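Local coordinates for protein nucleocapsid (Crimean-congo hemorrhagic fever virus, PDB 4AKL) that binds single- and double-stranded RNA, probably takes part in packaging the viral genome, and shows sequence-non-specific DNA endonuclease activity, at residues N8-M13 with F139-N144; K22-V27 with Y34-S39; D28-S33 with E38-L43; Y78-A83 with S464-A469. All coordinates share one frame; numbering follows the deposited sequence.

Interaction 1. Residues N8-M13 with F139-N144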
loop_
_atom_site.group_PDB
_atom_site.type_symbol
_atom_site.label_atom_id
_atom_site.label_comp_id
_atom_site.label_asym_id
_atom_site.label_seq_id
_atom_site.Cartn_x
_atom_site.Cartn_y
_atom_site.Cartn_z
ATOM N N ASN A 8 21.621 15.243 1.283
ATOM C CA ASN A 8 21.301 15.165 -0.153
ATOM C C ASN A 8 21.804 13.857 -0.792
ATOM O O ASN A 8 21.876 13.745 -2.032
ATOM C CB ASN A 8 21.910 16.394 -0.880
ATOM C CG ASN A 8 21.486 17.742 -0.248
ATOM O OD1 ASN A 8 20.328 18.232 -0.414
ATOM N ND2 ASN A 8 22.413 18.340 0.474
ATOM N N SER A 9 22.166 12.870 0.043
ATOM C CA SER A 9 22.765 11.599 -0.436
ATOM C C SER A 9 22.884 10.588 0.698
ATOM O O SER A 9 22.792 10.941 1.879
ATOM C CB SER A 9 24.166 11.834 -1.090
ATOM O OG SER A 9 25.176 12.236 -0.154
ATOM N N LYS A 10 23.099 9.326 0.328
ATOM C CA LYS A 10 23.296 8.269 1.306
ATOM C C LYS A 10 24.492 8.604 2.238
ATOM O O LYS A 10 24.321 8.664 3.441
ATOM C CB LYS A 10 23.482 6.886 0.627
ATOM C CG LYS A 10 23.482 5.718 1.683
ATOM C CD LYS A 10 23.365 4.293 1.084
ATOM C CE LYS A 10 23.872 3.220 2.118
ATOM N NZ LYS A 10 23.214 1.846 2.016
ATOM N N ASP A 11 25.682 8.831 1.682
ATOM C CA ASP A 11 26.865 9.221 2.514
ATOM C C ASP A 11 26.532 10.353 3.466
ATOM O O ASP A 11 26.770 10.231 4.663
ATOM C CB ASP A 11 28.071 9.617 1.648
ATOM C CG ASP A 11 28.897 8.411 1.194
ATOM O OD1 ASP A 11 28.658 7.270 1.682
ATOM O OD2 ASP A 11 29.800 8.605 0.342
ATOM N N GLU A 12 25.976 11.437 2.918
ATOM C CA GLU A 12 25.502 12.584 3.716
ATOM C C GLU A 12 24.547 12.103 4.802
ATOM O O GLU A 12 24.695 12.468 5.973
ATOM C CB GLU A 12 24.859 13.666 2.830
ATOM C CG GLU A 12 25.920 14.540 2.082
ATOM C CD GLU A 12 25.314 15.703 1.266
ATOM O OE1 GLU A 12 24.107 15.982 1.405
ATOM O OE2 GLU A 12 26.054 16.345 0.483
ATOM N N MET A 13 23.607 11.248 4.423
ATOM C CA MET A 13 22.698 10.677 5.380
ATOM C C MET A 13 23.406 9.890 6.461
ATOM O O MET A 13 23.064 10.044 7.631
ATOM C CB MET A 13 21.612 9.781 4.704
ATOM C CG MET A 13 20.586 9.204 5.698
ATOM S SD MET A 13 19.361 10.389 6.279
ATOM C CE MET A 13 19.280 9.914 8.004
ATOM N N PHE A 139 14.974 6.671 -3.819
ATOM C CA PHE A 139 14.470 6.496 -2.428
ATOM C C PHE A 139 15.190 5.357 -1.689
ATOM O O PHE A 139 15.555 5.508 -0.513
ATOM C CB PHE A 139 12.940 6.257 -2.355
ATOM C CG PHE A 139 12.400 6.246 -0.914
ATOM C CD1 PHE A 139 12.404 7.405 -0.148
ATOM C CD2 PHE A 139 11.931 5.084 -0.334
ATOM C CE1 PHE A 139 11.959 7.399 1.139
ATOM C CE2 PHE A 139 11.456 5.056 0.977
ATOM C CZ PHE A 139 11.481 6.196 1.722
ATOM N N ARG A 140 15.404 4.233 -2.386
ATOM C CA ARG A 140 16.051 3.067 -1.797
ATOM C C ARG A 140 17.486 3.368 -1.374
ATOM O O ARG A 140 18.290 3.641 -2.209
ATOM C CB ARG A 140 16.065 1.882 -2.800
ATOM C CG ARG A 140 16.474 0.546 -2.165
ATOM C CD ARG A 140 17.024 -0.447 -3.160
ATOM N NE ARG A 140 17.637 -1.574 -2.470
ATOM C CZ ARG A 140 17.216 -2.836 -2.508
ATOM N NH1 ARG A 140 16.159 -3.195 -3.223
ATOM N NH2 ARG A 140 17.874 -3.747 -1.817
ATOM N N VAL A 141 17.772 3.304 -0.075
ATOM C CA VAL A 141 19.149 3.380 0.417
ATOM C C VAL A 141 19.506 2.171 1.269
ATOM O O VAL A 141 20.609 2.072 1.716
ATOM C CB VAL A 141 19.413 4.646 1.241
ATOM C CG1 VAL A 141 19.455 5.851 0.313
ATOM C CG2 VAL A 141 18.380 4.801 2.337
ATOM N N ASN A 142 18.558 1.266 1.500
ATOM C CA ASN A 142 18.764 0.049 2.313
ATOM C C ASN A 142 17.523 -0.833 2.164
ATOM O O ASN A 142 16.555 -0.437 1.486
ATOM C CB ASN A 142 19.093 0.343 3.809
ATOM C CG ASN A 142 17.982 1.152 4.570
ATOM O OD1 ASN A 142 16.774 1.241 4.168
ATOM N ND2 ASN A 142 18.403 1.733 5.702
ATOM N N ALA A 143 17.539 -2.012 2.787
ATOM C CA ALA A 143 16.410 -2.948 2.694
ATOM C C ALA A 143 15.138 -2.362 3.300
ATOM O O ALA A 143 14.060 -2.645 2.832
ATOM C CB ALA A 143 16.744 -4.280 3.360
ATOM N N ASN A 144 15.272 -1.538 4.342
ATOM C CA ASN A 144 14.099 -0.879 4.986
ATOM C C ASN A 144 13.392 0.091 4.051
ATOM O O ASN A 144 12.262 0.411 4.282
ATOM C CB ASN A 144 14.522 -0.131 6.266
ATOM C CG ASN A 144 14.950 -1.079 7.419
ATOM O OD1 ASN A 144 14.570 -2.287 7.470
ATOM N ND2 ASN A 144 15.728 -0.515 8.381
#
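Lys10 and Val141 make this contact between them. The lysine side chain runs alongside the valine, the two sliding past each other in opposite directions. The packed side is the flank of Val141, whose CG1 branch rests on Trp82 of helix 77-83. The carbon contacts with the lysine are slight. Lys10 CD lies 4.0 Å from Val141 CB, and Lys10 CB lies 4.2 Å from Val141 CG1. Lys10 CG is anti to the backbone N (chi1 -172°), and the chain stays extended from there. The extended chain carries the ammonium group along the valine to that residue's own carbonyl oxygen. There Lys10 NZ donates a 2.6 Å hydrogen bond to Val141 O, and the C=O...N angle of 165° puts the donor nearly in line with the carbonyl. The lysine is the solvent side: Lys10 is exposed, and the contact lies on the protein surface. At the helix start, Ser9 OG accepts from Glu12 N at 3.3 Å. Glu12 OE1 in turn takes both Asn8 N and Asn8 ND2. The result is a surface contact between the first turn of helix 10-24, with Ser9 as its N-cap, and the loop that follows helix 120-136.

Interaction 2. Residues K22-V27 with Y34-S39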
loop_
_atom_site.group_PDB
_atom_site.type_symbol
_atom_site.label_atom_id
_atom_site.label_comp_id
_atom_site.label_asym_id
_atom_site.label_seq_id
_atom_site.Cartn_x
_atom_site.Cartn_y
_atom_site.Cartn_z
ATOM N N LYS A 22 24.755 8.790 18.345
ATOM C CA LYS A 22 25.652 9.018 19.452
ATOM C C LYS A 22 25.028 10.043 20.388
ATOM O O LYS A 22 24.990 9.838 21.593
ATOM C CB LYS A 22 27.060 9.488 18.957
ATOM C CG LYS A 22 27.387 11.008 19.132
ATOM C CD LYS A 22 28.761 11.378 18.594
ATOM C CE LYS A 22 29.426 12.327 19.560
ATOM N NZ LYS A 22 29.948 11.563 20.752
ATOM N N GLY A 23 24.531 11.140 19.806
ATOM C CA GLY A 23 24.002 12.249 20.569
ATOM C C GLY A 23 22.840 11.828 21.441
ATOM O O GLY A 23 22.794 12.202 22.620
ATOM N N ASN A 24 21.928 11.027 20.871
ATOM C CA ASN A 24 20.687 10.700 21.539
ATOM C C ASN A 24 20.593 9.306 22.197
ATOM O O ASN A 24 19.573 8.977 22.825
ATOM C CB ASN A 24 19.540 10.973 20.561
ATOM C CG ASN A 24 19.331 12.480 20.334
ATOM O OD1 ASN A 24 18.711 13.149 21.157
ATOM N ND2 ASN A 24 19.853 13.002 19.235
ATOM N N GLY A 25 21.645 8.506 22.081
ATOM C CA GLY A 25 21.694 7.185 22.732
ATOM C C GLY A 25 20.646 6.213 22.198
ATOM O O GLY A 25 19.975 5.532 22.955
ATOM N N LEU A 26 20.517 6.163 20.883
ATOM C CA LEU A 26 19.590 5.271 20.236
ATOM C C LEU A 26 20.039 3.808 20.407
ATOM O O LEU A 26 21.270 3.497 20.384
ATOM C CB LEU A 26 19.488 5.595 18.760
ATOM C CG LEU A 26 19.012 6.987 18.381
ATOM C CD1 LEU A 26 18.887 7.075 16.886
ATOM C CD2 LEU A 26 17.642 7.323 19.032
ATOM N N VAL A 27 19.038 2.930 20.574
ATOM C CA VAL A 27 19.246 1.492 20.716
ATOM C C VAL A 27 18.370 0.711 19.745
ATOM O O VAL A 27 17.384 1.237 19.204
ATOM C CB VAL A 27 18.934 0.991 22.140
ATOM C CG1 VAL A 27 20.048 1.442 23.150
ATOM C CG2 VAL A 27 17.531 1.411 22.567
ATOM N N TYR A 34 17.525 1.418 14.599
ATOM C CA TYR A 34 17.813 2.168 15.838
ATOM C C TYR A 34 16.703 3.213 16.147
ATOM O O TYR A 34 16.186 3.909 15.246
ATOM C CB TYR A 34 19.149 2.857 15.751
ATOM C CG TYR A 34 20.348 1.981 16.122
ATOM C CD1 TYR A 34 20.669 1.748 17.438
ATOM C CD2 TYR A 34 21.148 1.404 15.142
ATOM C CE1 TYR A 34 21.792 0.941 17.793
ATOM C CE2 TYR A 34 22.249 0.613 15.460
ATOM C CZ TYR A 34 22.566 0.381 16.781
ATOM O OH TYR A 34 23.663 -0.408 17.083
ATOM N N SER A 35 16.356 3.300 17.424
ATOM C CA SER A 35 15.254 4.098 17.874
ATOM C C SER A 35 15.443 4.497 19.319
ATOM O O SER A 35 16.488 4.204 19.942
ATOM C CB SER A 35 13.963 3.273 17.747
ATOM O OG SER A 35 13.895 2.335 18.776
ATOM N N PHE A 36 14.438 5.170 19.866
ATOM C CA PHE A 36 14.448 5.577 21.290
ATOM C C PHE A 36 13.853 4.508 22.226
ATOM O O PHE A 36 13.687 4.755 23.435
ATOM C CB PHE A 36 13.710 6.929 21.454
ATOM C CG PHE A 36 14.525 8.109 21.027
ATOM C CD1 PHE A 36 15.484 8.639 21.881
ATOM C CD2 PHE A 36 14.338 8.682 19.772
ATOM C CE1 PHE A 36 16.240 9.716 21.499
ATOM C CE2 PHE A 36 15.093 9.772 19.355
ATOM C CZ PHE A 36 16.057 10.296 20.210
ATOM N N CYS A 37 13.566 3.322 21.688
ATOM C CA CYS A 37 12.838 2.291 22.441
ATOM C C CYS A 37 13.714 1.485 23.410
ATOM O O CYS A 37 14.433 0.574 23.007
ATOM C CB CYS A 37 12.092 1.333 21.476
ATOM S SG CYS A 37 10.909 0.249 22.261
ATOM N N GLU A 38 13.615 1.825 24.693
ATOM C CA GLU A 38 14.321 1.085 25.767
ATOM C C GLU A 38 13.569 -0.104 26.357
ATOM O O GLU A 38 14.158 -0.910 27.050
ATOM C CB GLU A 38 14.716 2.036 26.878
ATOM C CG GLU A 38 16.061 2.713 26.583
ATOM C CD GLU A 38 16.326 3.854 27.511
ATOM O OE1 GLU A 38 15.344 4.352 28.130
ATOM O OE2 GLU A 38 17.497 4.256 27.628
ATOM N N SER A 39 12.284 -0.220 26.096
ATOM C CA SER A 39 11.504 -1.360 26.614
ATOM C C SER A 39 10.210 -1.495 25.884
ATOM O O SER A 39 9.646 -0.516 25.412
ATOM C CB SER A 39 11.218 -1.209 28.118
ATOM O OG SER A 39 10.466 -0.051 28.344
#
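The Phe36 ring takes Leu26 CD2 squarely over one face. The methyl carbon sits 3.4 Å from the ring centroid and only 6° off the normal, a well-centred CH-pi contact. Asn24 CB comes obliquely to the same ring, 3.6 Å from Phe36 CZ, with the amide plane turned 74° from the ring. The amide nitrogen of Asn24 bonds to Asp401 and to Phe20 O. The Tyr34 ring has Val27 N at its edge, in plane. Its CD1 meets the backbone obliquely, 3.5 Å from Leu26 O. In Leu26, CG anti to the carbonyl carbon and an extended chi2 (-176°) together put CD2 over the phenylalanine. Leu26 CB lies 4.1 Å from Tyr34 CB. Leu26 is buried, with Phe17, Phe20 and Ile77 also around it. Two backbone bonds fix the alignment. Val27 N donates to Ser35 O at 2.9 Å, and Ser35 N donates back to Val27 O, also at 2.9 Å. Beyond this pair, Val27 CG2 reaches Cys37 O at 3.2 Å. Ser35 OG bonds to Thr31 OG1 and accepts from Cys37 N, closing an ST turn. Val27 and Ser35 thus form a single antiparallel bridge, a hydrogen-bonded pair, at the neck of a loop that follows helix 10-24.

Interaction 3. Residues D28-S33 with E38-L43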
loop_
_atom_site.group_PDB
_atom_site.type_symbol
_atom_site.label_atom_id
_atom_site.label_comp_id
_atom_site.label_asym_id
_atom_site.label_seq_id
_atom_site.Cartn_x
_atom_site.Cartn_y
_atom_site.Cartn_z
ATOM N N ASP A 28 18.750 -0.544 19.529
ATOM C CA ASP A 28 18.009 -1.431 18.645
ATOM C C ASP A 28 17.692 -2.762 19.313
ATOM O O ASP A 28 17.500 -3.780 18.645
ATOM C CB ASP A 28 18.787 -1.615 17.324
ATOM C CG ASP A 28 20.060 -2.434 17.467
ATOM O OD1 ASP A 28 20.569 -2.697 18.603
ATOM O OD2 ASP A 28 20.547 -2.812 16.398
ATOM N N THR A 29 17.639 -2.737 20.641
ATOM C CA THR A 29 17.301 -3.908 21.442
ATOM C C THR A 29 15.952 -4.473 20.992
ATOM O O THR A 29 15.814 -5.681 20.768
ATOM C CB THR A 29 17.183 -3.544 22.949
ATOM O OG1 THR A 29 18.211 -2.610 23.300
ATOM C CG2 THR A 29 17.298 -4.785 23.825
ATOM N N TYR A 30 14.963 -3.593 20.869
ATOM C CA TYR A 30 13.577 -4.017 20.552
ATOM C C TYR A 30 13.087 -3.562 19.216
ATOM O O TYR A 30 11.935 -3.831 18.889
ATOM C CB TYR A 30 12.598 -3.524 21.646
ATOM C CG TYR A 30 13.006 -4.008 23.008
ATOM C CD1 TYR A 30 12.877 -5.348 23.343
ATOM C CD2 TYR A 30 13.539 -3.145 23.943
ATOM C CE1 TYR A 30 13.249 -5.817 24.573
ATOM C CE2 TYR A 30 13.935 -3.611 25.206
ATOM C CZ TYR A 30 13.782 -4.940 25.509
ATOM O OH TYR A 30 14.166 -5.408 26.750
ATOM N N THR A 31 13.938 -2.882 18.442
ATOM C CA THR A 31 13.553 -2.348 17.156
ATOM C C THR A 31 14.520 -2.765 16.086
ATOM O O THR A 31 15.682 -2.935 16.372
ATOM C CB THR A 31 13.509 -0.828 17.172
ATOM O OG1 THR A 31 14.741 -0.311 17.661
ATOM C CG2 THR A 31 12.394 -0.329 18.066
ATOM N N ASN A 32 14.021 -2.918 14.857
ATOM C CA ASN A 32 14.835 -3.304 13.685
ATOM C C ASN A 32 15.800 -2.222 13.333
ATOM O O ASN A 32 16.976 -2.469 13.111
ATOM C CB ASN A 32 13.972 -3.612 12.459
ATOM C CG ASN A 32 13.044 -4.806 12.675
ATOM O OD1 ASN A 32 13.411 -5.771 13.351
ATOM N ND2 ASN A 32 11.852 -4.740 12.097
ATOM N N SER A 33 15.296 -1.004 13.300
ATOM C CA SER A 33 16.134 0.129 13.032
ATOM C C SER A 33 16.341 0.838 14.378
ATOM O O SER A 33 15.477 0.815 15.218
ATOM C CB SER A 33 15.459 0.973 11.941
ATOM O OG SER A 33 16.281 1.973 11.447
ATOM N N GLU A 38 13.615 1.825 24.693
ATOM C CA GLU A 38 14.321 1.085 25.767
ATOM C C GLU A 38 13.569 -0.104 26.357
ATOM O O GLU A 38 14.158 -0.910 27.050
ATOM C CB GLU A 38 14.716 2.036 26.878
ATOM C CG GLU A 38 16.061 2.713 26.583
ATOM C CD GLU A 38 16.326 3.854 27.511
ATOM O OE1 GLU A 38 15.344 4.352 28.130
ATOM O OE2 GLU A 38 17.497 4.256 27.628
ATOM N N SER A 39 12.284 -0.220 26.096
ATOM C CA SER A 39 11.504 -1.360 26.614
ATOM C C SER A 39 10.210 -1.495 25.884
ATOM O O SER A 39 9.646 -0.516 25.412
ATOM C CB SER A 39 11.218 -1.209 28.118
ATOM O OG SER A 39 10.466 -0.051 28.344
ATOM N N VAL A 40 9.729 -2.721 25.811
ATOM C CA VAL A 40 8.491 -3.006 25.109
ATOM C C VAL A 40 7.342 -2.275 25.824
ATOM O O VAL A 40 7.240 -2.338 27.029
ATOM C CB VAL A 40 8.227 -4.535 25.019
ATOM C CG1 VAL A 40 6.904 -4.822 24.318
ATOM C CG2 VAL A 40 9.371 -5.228 24.302
ATOM N N PRO A 41 6.479 -1.567 25.071
ATOM C CA PRO A 41 5.426 -0.859 25.737
ATOM C C PRO A 41 4.420 -1.823 26.380
ATOM O O PRO A 41 4.092 -2.866 25.821
ATOM C CB PRO A 41 4.763 -0.054 24.609
ATOM C CG PRO A 41 5.612 -0.225 23.414
ATOM C CD PRO A 41 6.353 -1.462 23.605
ATOM N N ASN A 42 3.961 -1.460 27.564
ATOM C CA ASN A 42 3.026 -2.258 28.313
ATOM C C ASN A 42 1.702 -1.536 28.221
ATOM O O ASN A 42 1.546 -0.434 28.770
ATOM C CB ASN A 42 3.467 -2.397 29.758
ATOM C CG ASN A 42 2.658 -3.462 30.521
ATOM O OD1 ASN A 42 1.491 -3.719 30.229
ATOM N ND2 ASN A 42 3.295 -4.083 31.493
ATOM N N LEU A 43 0.758 -2.160 27.527
ATOM C CA LEU A 43 -0.524 -1.548 27.277
ATOM C C LEU A 43 -1.639 -2.168 28.122
ATOM O O LEU A 43 -2.802 -1.831 27.945
ATOM C CB LEU A 43 -0.851 -1.643 25.777
ATOM C CG LEU A 43 0.212 -1.193 24.744
ATOM C CD1 LEU A 43 -0.323 -1.298 23.306
ATOM C CD2 LEU A 43 0.689 0.217 24.998
#
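Tyr30 CG stands anti to its own carbonyl carbon (chi1 -56°), and this swings the phenol ring across to the backbone of Ser39 and Val40. With CG1 of Val40 anti to the backbone N (chi1 178°), CG2 lies beside the N and is the branch that meets the ring. The two side chains cross at about a right angle. Val40 CG2 lies 3.6 Å from Tyr30 CD1. It is 4.1 Å from the Tyr30 ring centroid and 29° off the normal, an off-centre CH-pi contact. Val40 N lies over the same face, toward the rim. The opposite face carries Thr29 CG2, the methyl group of the preceding residue, so the ring is held between its own segment and the partner. At the ring edge, near its plane, Tyr30 CE2 approaches Glu38 O at 3.3 Å. Ser39 CA comes obliquely, 3.6 Å from the same Tyr30 CE2. Packing alone joins these two segments. Within 28-33, Thr31 OG1 donates to Ser33 O at 2.8 Å. Both segments belong to the connection between helix 10-24 and helix 45-52, on the protein surface. Backbone bonds tie Tyr30 to Arg417 and Asn32 to Asn415. Val40 also touches Pro425 and Arg428 of helix 425-440, and Leu43 packs between that helix and helix 56-71.

Interaction 4. Residues Y78-A83 with S464-A469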
loop_
_atom_site.group_PDB
_atom_site.type_symbol
_atom_site.label_atom_id
_atom_site.label_comp_id
_atom_site.label_asym_id
_atom_site.label_seq_id
_atom_site.Cartn_x
_atom_site.Cartn_y
_atom_site.Cartn_z
ATOM N N TYR A 78 16.491 6.465 11.328
ATOM C CA TYR A 78 17.313 6.594 10.109
ATOM C C TYR A 78 16.424 6.807 8.910
ATOM O O TYR A 78 16.631 7.726 8.133
ATOM C CB TYR A 78 18.163 5.341 9.891
ATOM C CG TYR A 78 19.091 5.429 8.709
ATOM C CD1 TYR A 78 20.340 5.961 8.845
ATOM C CD2 TYR A 78 18.698 4.979 7.428
ATOM C CE1 TYR A 78 21.203 6.049 7.782
ATOM C CE2 TYR A 78 19.572 5.074 6.326
ATOM C CZ TYR A 78 20.811 5.605 6.514
ATOM O OH TYR A 78 21.693 5.704 5.468
ATOM N N GLU A 79 15.414 5.968 8.782
ATOM C CA GLU A 79 14.581 6.003 7.586
ATOM C C GLU A 79 13.619 7.177 7.622
ATOM O O GLU A 79 13.392 7.796 6.574
ATOM C CB GLU A 79 13.855 4.681 7.389
ATOM C CG GLU A 79 14.776 3.555 7.013
ATOM C CD GLU A 79 15.588 2.927 8.184
ATOM O OE1 GLU A 79 15.208 3.109 9.363
ATOM O OE2 GLU A 79 16.620 2.232 7.889
ATOM N N CYS A 80 13.078 7.497 8.820
ATOM C CA CYS A 80 12.213 8.676 8.988
ATOM C C CYS A 80 13.012 9.935 8.651
ATOM O O CYS A 80 12.518 10.825 7.945
ATOM C CB CYS A 80 11.661 8.757 10.424
ATOM S SG CYS A 80 10.503 7.445 10.848
ATOM N N ALA A 81 14.251 10.016 9.135
ATOM C CA ALA A 81 15.087 11.181 8.804
ATOM C C ALA A 81 15.342 11.232 7.294
ATOM O O ALA A 81 15.285 12.304 6.681
ATOM C CB ALA A 81 16.354 11.168 9.554
ATOM N N TRP A 82 15.632 10.089 6.684
ATOM C CA TRP A 82 15.833 10.055 5.235
ATOM C C TRP A 82 14.570 10.527 4.462
ATOM O O TRP A 82 14.670 11.310 3.506
ATOM C CB TRP A 82 16.235 8.642 4.809
ATOM C CG TRP A 82 16.334 8.390 3.307
ATOM C CD1 TRP A 82 15.479 7.637 2.559
ATOM C CD2 TRP A 82 17.349 8.859 2.399
ATOM N NE1 TRP A 82 15.879 7.600 1.259
ATOM C CE2 TRP A 82 17.027 8.339 1.116
ATOM C CE3 TRP A 82 18.501 9.663 2.540
ATOM C CZ2 TRP A 82 17.799 8.617 -0.031
ATOM C CZ3 TRP A 82 19.271 9.929 1.416
ATOM C CH2 TRP A 82 18.920 9.406 0.145
ATOM N N ALA A 83 13.413 10.052 4.891
ATOM C CA ALA A 83 12.124 10.387 4.269
ATOM C C ALA A 83 11.757 11.884 4.421
ATOM O O ALA A 83 10.950 12.373 3.689
ATOM C CB ALA A 83 10.996 9.467 4.843
ATOM N N SER A 464 9.603 -2.421 8.072
ATOM C CA SER A 464 9.729 -0.992 8.113
ATOM C C SER A 464 8.482 -0.414 7.467
ATOM O O SER A 464 7.916 -1.049 6.536
ATOM C CB SER A 464 10.952 -0.539 7.334
ATOM O OG SER A 464 10.927 0.846 7.021
ATOM N N PRO A 465 8.037 0.776 7.948
ATOM C CA PRO A 465 6.967 1.497 7.270
ATOM C C PRO A 465 7.311 2.025 5.874
ATOM O O PRO A 465 6.387 2.365 5.136
ATOM C CB PRO A 465 6.645 2.678 8.217
ATOM C CG PRO A 465 7.773 2.813 9.102
ATOM C CD PRO A 465 8.469 1.463 9.178
ATOM N N PHE A 466 8.629 2.082 5.526
ATOM C CA PHE A 466 9.081 2.644 4.262
ATOM C C PHE A 466 9.293 1.640 3.141
ATOM O O PHE A 466 9.739 2.019 2.091
ATOM C CB PHE A 466 10.330 3.483 4.498
ATOM C CG PHE A 466 10.067 4.570 5.463
ATOM C CD1 PHE A 466 9.414 5.705 5.058
ATOM C CD2 PHE A 466 10.428 4.440 6.794
ATOM C CE1 PHE A 466 9.101 6.755 5.997
ATOM C CE2 PHE A 466 10.124 5.461 7.708
ATOM C CZ PHE A 466 9.456 6.632 7.288
ATOM N N GLN A 467 8.944 0.391 3.385
ATOM C CA GLN A 467 8.923 -0.644 2.371
ATOM C C GLN A 467 7.639 -0.636 1.595
ATOM O O GLN A 467 6.605 -0.383 2.144
ATOM C CB GLN A 467 9.124 -2.036 3.006
ATOM C CG GLN A 467 10.547 -2.320 3.309
ATOM C CD GLN A 467 10.762 -3.392 4.355
ATOM O OE1 GLN A 467 9.848 -3.749 5.139
ATOM N NE2 GLN A 467 11.987 -3.906 4.397
ATOM N N ASN A 468 7.720 -0.896 0.306
ATOM C CA ASN A 468 6.554 -1.075 -0.569
ATOM C C ASN A 468 6.446 -2.554 -0.746
ATOM O O ASN A 468 7.466 -3.231 -1.057
ATOM C CB ASN A 468 6.755 -0.319 -1.884
ATOM C CG ASN A 468 5.751 -0.727 -3.008
ATOM O OD1 ASN A 468 5.603 -1.916 -3.366
ATOM N ND2 ASN A 468 5.102 0.270 -3.582
ATOM N N ALA A 469 5.243 -3.097 -0.563
ATOM C CA ALA A 469 5.070 -4.565 -0.629
ATOM C C ALA A 469 4.133 -5.000 -1.753
ATOM O O ALA A 469 3.622 -6.144 -1.727
ATOM C CB ALA A 469 4.588 -5.116 0.741
HETATM O O HOH W 1 12.640 1.527 8.886
#
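Apolar packing comes first, and Phe466 is its centre. Its ring is pushed against one side of helix 77-83, touching residues one turn apart. Glu79 CB lies 3.5 Å from Phe466 CD2. Ala83 CB lies 3.5 Å from Phe466 CE1 and meets the ring obliquely. Phe466 CG is anti to the carbonyl carbon (chi1 -59°), which points the ring at the helix. The second kind is sulfur-aromatic. Cys80 SG lies in the ring plane at the edge, 3.7 Å from Phe466 CE2 and 83° off the ring normal. Polar atoms form the third group. The backbone carbonyl oxygen of Glu79 sits over one face of the ring, toward the rim. One water joins the segments: it is 2.6 Å from Ser464 OG and gives a weak bond to Glu79 OE1. The carboxylate of Glu79 bends away from the phenylalanine at chi2 (78°). Its OE1 is held by Ser33 OG, and its OE2 accepts from Asn142 and Asn144. Several donors thus grip this buried carboxylate. Ser464 OG also accepts from Phe466 N at 3.0 Å. That bond makes an ST turn inside the type I beta turn Ser464 to Gln467, which presents the Phe466 ring to helix 77-83 in the buried interior.

In the fold
Interactions 2 and 3 lie within the stretch of chain closed by interaction 1. They are neighbours, with centres about 10 Å apart, and share Glu38 and Ser39 in the connection from helix 10-24 to helix 45-52. Interactions 1 and 2 both use helix 10-24, at its start and its end, with centres about 20 Å apart. Interactions 1 and 4 alternate along the chain, and their centres are about 10 Å apart. Trp82 bonds to Phe139 O. Glu79 of helix 77-83 ties both interaction 1 and interaction 3 to interaction 4. Helix 77-83 is thus a hub where segments from the first third of the chain and from near its C terminus meet in this largely helical nucleocapsid.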